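Local coordinates for ThermoDBP-single stranded DNA binding protein (Thermoproteus tenax, PDB 3TEK) that binds single-stranded DNA and probably stands in for the canonical single-stranded DNA-binding protein in the Thermoproteales, at residues A[34-37]-A[38-41]; A[82-85]-A[86-90]. All coordinates share one frame; numbering follows the deposited sequence.

How the interactions relate
Both interactions are local and sit at the N-terminal end of a helix, each with a serine as N-cap. Interaction 1 opens the short helix 37-41, which follows strand 23-31; interaction 2 opens the long helix 83-108. Their centres lie 22 Å apart and their nearest atoms about 8 Å, so they do not touch, yet Ala-37 and Phe-41 of the first pack on later turns of helix 83-108. Each has a buried side and a more open one. In 34-41 the serine cap is weak and an arginine leans over two hydroxyls; in 82-90 the cap is firmer, side-chain hydroxyls bond to carbonyls inside the helix, and the solvent side carries charges.

Interaction 1: A[34-37]-A[38-41]; sequences KTSA and GRLF
Ser-36 OG accepts a capping bond from Arg-39 N at 3.4 Å, weak in length but fairly straight, with an N-H...O angle of 159°. The serine chi1 of 63° sets OG between its own backbone N and carbonyl carbon, turned back over the first turn of the helix. The tight part of the contact is the backbone of that turn: Leu-40 N donates to Ser-36 O at 2.9 Å and Phe-41 N to Ala-37 O at 2.8 Å. On the buried side Leu-40 CB rests 3.4 Å from Ser-36 O, and the side chains of Thr-35 and Leu-40 cross at about a right angle before both meet Phe-116 of strand 116-124. One face of the Phe-41 ring takes Leu-40 CD2, 3.6 Å above its plane and displaced toward the rim, while the Phe-41 side chain also touches Phe-93 of helix 83-108. The more exposed side relies on plain contacts and the weak cap: Arg-39 CB lies 3.4 Å from Thr-35 OG1 and Arg-39 CG 3.3 Å from Ser-36 OG. A bend at chi3 (44°) turns the guanidinium off this line, and its NH2 forms a salt bridge with Glu-51. Ser-36 N is buried here without a partner, and the lengths suggest that the two main-chain bonds hold this helix start more firmly than the long serine cap does.

Interaction 2: A[82-85]-A[86-90]; sequences SEKF and RETSR
Main-chain bonds join 82-85 to 86-90: Arg-86 N donates to Ser-82 O at 3.1 Å and Glu-87 N to Glu-83 O at 2.8 Å, followed by Thr-88 to Lys-84 and Ser-89 to Phe-85. One hydroxyl bond also crosses: with chi1 at 63°, Thr-88 OG1 turns back toward the preceding turn and donates to Lys-84 O at 2.8 Å, a carbonyl that Thr-88 N reaches from the opposite face; the same OG1 is hydrogen-bonded with Leu-131 N of strand 131-142. Two more lie within a segment: Ser-89 OG donates to Arg-86 O at 2.8 Å from above the carbonyl plane, and Ser-82 OG takes the N-cap bond from Phe-85 N at 3.1 Å and is also hydrogen-bonded to Ile-79 O. Apolar packing belongs to the buried side, where Phe-85 meets Phe-57 and Leu-131. On the outer side the Glu-83 and Glu-87 side chains run alongside each other, carboxylate planes 3° apart. Glu-83 OE2 and Glu-87 OE1 lie 5.0 Å apart, and Glu-91 comes close to Glu-87 OE2, so the like charges probably repel one another. The whole is a serine N-cap opening an amphipathic helix, packed on helix 52-68 and strand 131-142.

Interaction 1: A[34-37]-A[38-41]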
loop_
_atom_site.group_PDB
_atom_site.type_symbol
_atom_site.label_atom_id
_atom_site.label_comp_id
_atom_site.label_asym_id
_atom_site.label_seq_id
_atom_site.Cartn_x
_atom_site.Cartn_y
_atom_site.Cartn_z
ATOM N N LYS A 34 -11.547 -1.175 4.478
ATOM C CA LYS A 34 -12.808 -1.131 3.750
ATOM C C LYS A 34 -12.926 0.260 3.138
ATOM O O LYS A 34 -12.910 1.261 3.859
ATOM C CB LYS A 34 -13.954 -1.419 4.744
ATOM C CG LYS A 34 -15.339 -1.725 4.176
ATOM C CD LYS A 34 -16.210 -2.326 5.306
ATOM C CE LYS A 34 -17.696 -2.175 5.091
ATOM N NZ LYS A 34 -18.405 -2.544 6.348
ATOM N N THR A 35 -13.035 0.338 1.821
ATOM C CA THR A 35 -12.985 1.634 1.144
ATOM C C THR A 35 -13.677 1.565 -0.220
ATOM O O THR A 35 -14.273 0.553 -0.558
ATOM C CB THR A 35 -11.536 2.117 0.987
ATOM O OG1 THR A 35 -11.519 3.442 0.440
ATOM C CG2 THR A 35 -10.740 1.185 0.096
ATOM N N SER A 36 -13.608 2.641 -0.981
ATOM C CA SER A 36 -14.173 2.665 -2.325
ATOM C C SER A 36 -13.094 3.214 -3.211
ATOM O O SER A 36 -12.098 3.760 -2.691
ATOM C CB SER A 36 -15.404 3.573 -2.399
ATOM O OG SER A 36 -15.063 4.923 -2.106
ATOM N N ALA A 37 -13.289 3.059 -4.527
ATOM C CA ALA A 37 -12.340 3.545 -5.549
ATOM C C ALA A 37 -12.130 5.056 -5.476
ATOM O O ALA A 37 -10.998 5.529 -5.479
ATOM C CB ALA A 37 -12.791 3.150 -6.959
ATOM N N GLY A 38 -13.224 5.807 -5.391
ATOM C CA GLY A 38 -13.151 7.246 -5.224
ATOM C C GLY A 38 -12.305 7.667 -4.023
ATOM O O GLY A 38 -11.499 8.598 -4.122
ATOM N N ARG A 39 -12.501 7.013 -2.882
ATOM C CA ARG A 39 -11.765 7.368 -1.656
ATOM C C ARG A 39 -10.309 7.006 -1.765
ATOM O O ARG A 39 -9.433 7.780 -1.397
ATOM C CB ARG A 39 -12.320 6.637 -0.435
ATOM C CG ARG A 39 -13.696 7.081 0.030
ATOM C CD ARG A 39 -14.083 6.344 1.330
ATOM N NE ARG A 39 -12.992 6.283 2.312
ATOM C CZ ARG A 39 -12.568 7.295 3.068
ATOM N NH1 ARG A 39 -13.127 8.502 2.987
ATOM N NH2 ARG A 39 -11.565 7.097 3.919
ATOM N N LEU A 40 -10.055 5.807 -2.265
ATOM C CA LEU A 40 -8.707 5.259 -2.250
ATOM C C LEU A 40 -7.844 5.820 -3.383
ATOM O O LEU A 40 -6.697 6.219 -3.152
ATOM C CB LEU A 40 -8.744 3.731 -2.333
ATOM C CG LEU A 40 -7.369 3.044 -2.362
ATOM C CD1 LEU A 40 -6.552 3.254 -1.071
ATOM C CD2 LEU A 40 -7.593 1.559 -2.699
ATOM N N PHE A 41 -8.393 5.809 -4.593
ATOM C CA PHE A 41 -7.639 6.159 -5.802
ATOM C C PHE A 41 -8.012 7.514 -6.385
ATOM O O PHE A 41 -7.297 8.010 -7.247
ATOM C CB PHE A 41 -7.843 5.125 -6.919
ATOM C CG PHE A 41 -7.345 3.742 -6.602
ATOM C CD1 PHE A 41 -6.026 3.517 -6.239
ATOM C CD2 PHE A 41 -8.208 2.649 -6.698
ATOM C CE1 PHE A 41 -5.578 2.218 -5.965
ATOM C CE2 PHE A 41 -7.777 1.361 -6.435
ATOM C CZ PHE A 41 -6.458 1.140 -6.060
#

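Interaction 2: A[82-85]-A[86-90]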
loop_
_atom_site.group_PDB
_atom_site.type_symbol
_atom_site.label_atom_id
_atom_site.label_comp_id
_atom_site.label_asym_id
_atom_site.label_seq_id
_atom_site.Cartn_x
_atom_site.Cartn_y
_atom_site.Cartn_z
ATOM N N SER A 82 13.098 11.291 -0.638
ATOM C CA SER A 82 14.048 10.804 -1.652
ATOM C C SER A 82 13.309 10.530 -2.968
ATOM O O SER A 82 12.144 10.144 -2.969
ATOM C CB SER A 82 14.654 9.496 -1.222
ATOM O OG SER A 82 13.655 8.484 -1.208
ATOM N N GLU A 83 14.021 10.704 -4.069
ATOM C CA GLU A 83 13.484 10.404 -5.395
ATOM C C GLU A 83 13.036 8.954 -5.479
ATOM O O GLU A 83 11.966 8.656 -6.010
ATOM C CB GLU A 83 14.550 10.705 -6.463
ATOM C CG GLU A 83 14.058 10.461 -7.895
ATOM C CD GLU A 83 14.227 9.036 -8.391
ATOM O OE1 GLU A 83 15.026 8.281 -7.818
ATOM O OE2 GLU A 83 13.554 8.658 -9.380
ATOM N N LYS A 84 13.848 8.039 -4.956
ATOM C CA LYS A 84 13.543 6.606 -5.089
ATOM C C LYS A 84 12.244 6.174 -4.391
ATOM O O LYS A 84 11.453 5.408 -4.948
ATOM C CB LYS A 84 14.690 5.742 -4.569
ATOM C CG LYS A 84 14.683 4.342 -5.132
ATOM C CD LYS A 84 15.442 4.274 -6.468
ATOM C CE LYS A 84 14.904 3.210 -7.377
ATOM N NZ LYS A 84 15.781 3.032 -8.585
ATOM N N PHE A 85 12.035 6.645 -3.179
ATOM C CA PHE A 85 10.780 6.341 -2.459
ATOM C C PHE A 85 9.577 6.977 -3.110
ATOM O O PHE A 85 8.547 6.325 -3.259
ATOM C CB PHE A 85 10.845 6.776 -1.022
ATOM C CG PHE A 85 9.637 6.390 -0.197
ATOM C CD1 PHE A 85 9.409 5.070 0.150
ATOM C CD2 PHE A 85 8.765 7.356 0.260
ATOM C CE1 PHE A 85 8.297 4.707 0.935
ATOM C CE2 PHE A 85 7.650 7.011 1.060
ATOM C CZ PHE A 85 7.422 5.694 1.398
ATOM N N ARG A 86 9.704 8.239 -3.514
ATOM C CA ARG A 86 8.562 8.938 -4.116
ATOM C C ARG A 86 8.201 8.282 -5.445
ATOM O O ARG A 86 7.022 8.039 -5.735
ATOM C CB ARG A 86 8.842 10.437 -4.329
ATOM C CG ARG A 86 9.029 11.280 -3.072
ATOM C CD ARG A 86 7.707 11.540 -2.349
ATOM N NE ARG A 86 7.932 12.124 -1.012
ATOM C CZ ARG A 86 7.706 13.393 -0.653
ATOM N NH1 ARG A 86 7.213 14.290 -1.519
ATOM N NH2 ARG A 86 7.972 13.763 0.595
ATOM N N GLU A 87 9.217 7.993 -6.258
ATOM C CA GLU A 87 8.984 7.348 -7.561
ATOM C C GLU A 87 8.369 5.940 -7.433
ATOM O O GLU A 87 7.429 5.602 -8.144
ATOM C CB GLU A 87 10.282 7.250 -8.352
ATOM C CG GLU A 87 10.188 6.351 -9.583
ATOM C CD GLU A 87 9.115 6.831 -10.542
ATOM O OE1 GLU A 87 8.740 8.029 -10.436
ATOM O OE2 GLU A 87 8.630 6.027 -11.392
ATOM N N THR A 88 8.917 5.118 -6.554
ATOM C CA THR A 88 8.431 3.748 -6.404
ATOM C C THR A 88 7.073 3.689 -5.690
ATOM O O THR A 88 6.286 2.809 -5.974
ATOM C CB THR A 88 9.477 2.786 -5.768
ATOM O OG1 THR A 88 9.816 3.183 -4.417
ATOM C CG2 THR A 88 10.731 2.668 -6.662
ATOM N N SER A 89 6.777 4.664 -4.813
ATOM C CA SER A 89 5.428 4.779 -4.280
ATOM C C SER A 89 4.422 5.151 -5.386
ATOM O O SER A 89 3.309 4.607 -5.441
ATOM C CB SER A 89 5.398 5.745 -3.079
ATOM O OG SER A 89 5.548 7.065 -3.546
ATOM N N ARG A 90 4.823 6.012 -6.315
ATOM C CA ARG A 90 3.973 6.302 -7.472
ATOM C C ARG A 90 3.776 5.102 -8.380
ATOM O O ARG A 90 2.715 4.959 -8.956
ATOM C CB ARG A 90 4.520 7.463 -8.305
ATOM C CG ARG A 90 4.227 8.804 -7.689
ATOM C CD ARG A 90 2.717 9.174 -8.071
ATOM N NE ARG A 90 2.185 10.364 -7.404
ATOM C CZ ARG A 90 0.945 10.837 -7.569
ATOM N NH1 ARG A 90 0.070 10.243 -8.385
ATOM N NH2 ARG A 90 0.571 11.923 -6.910
#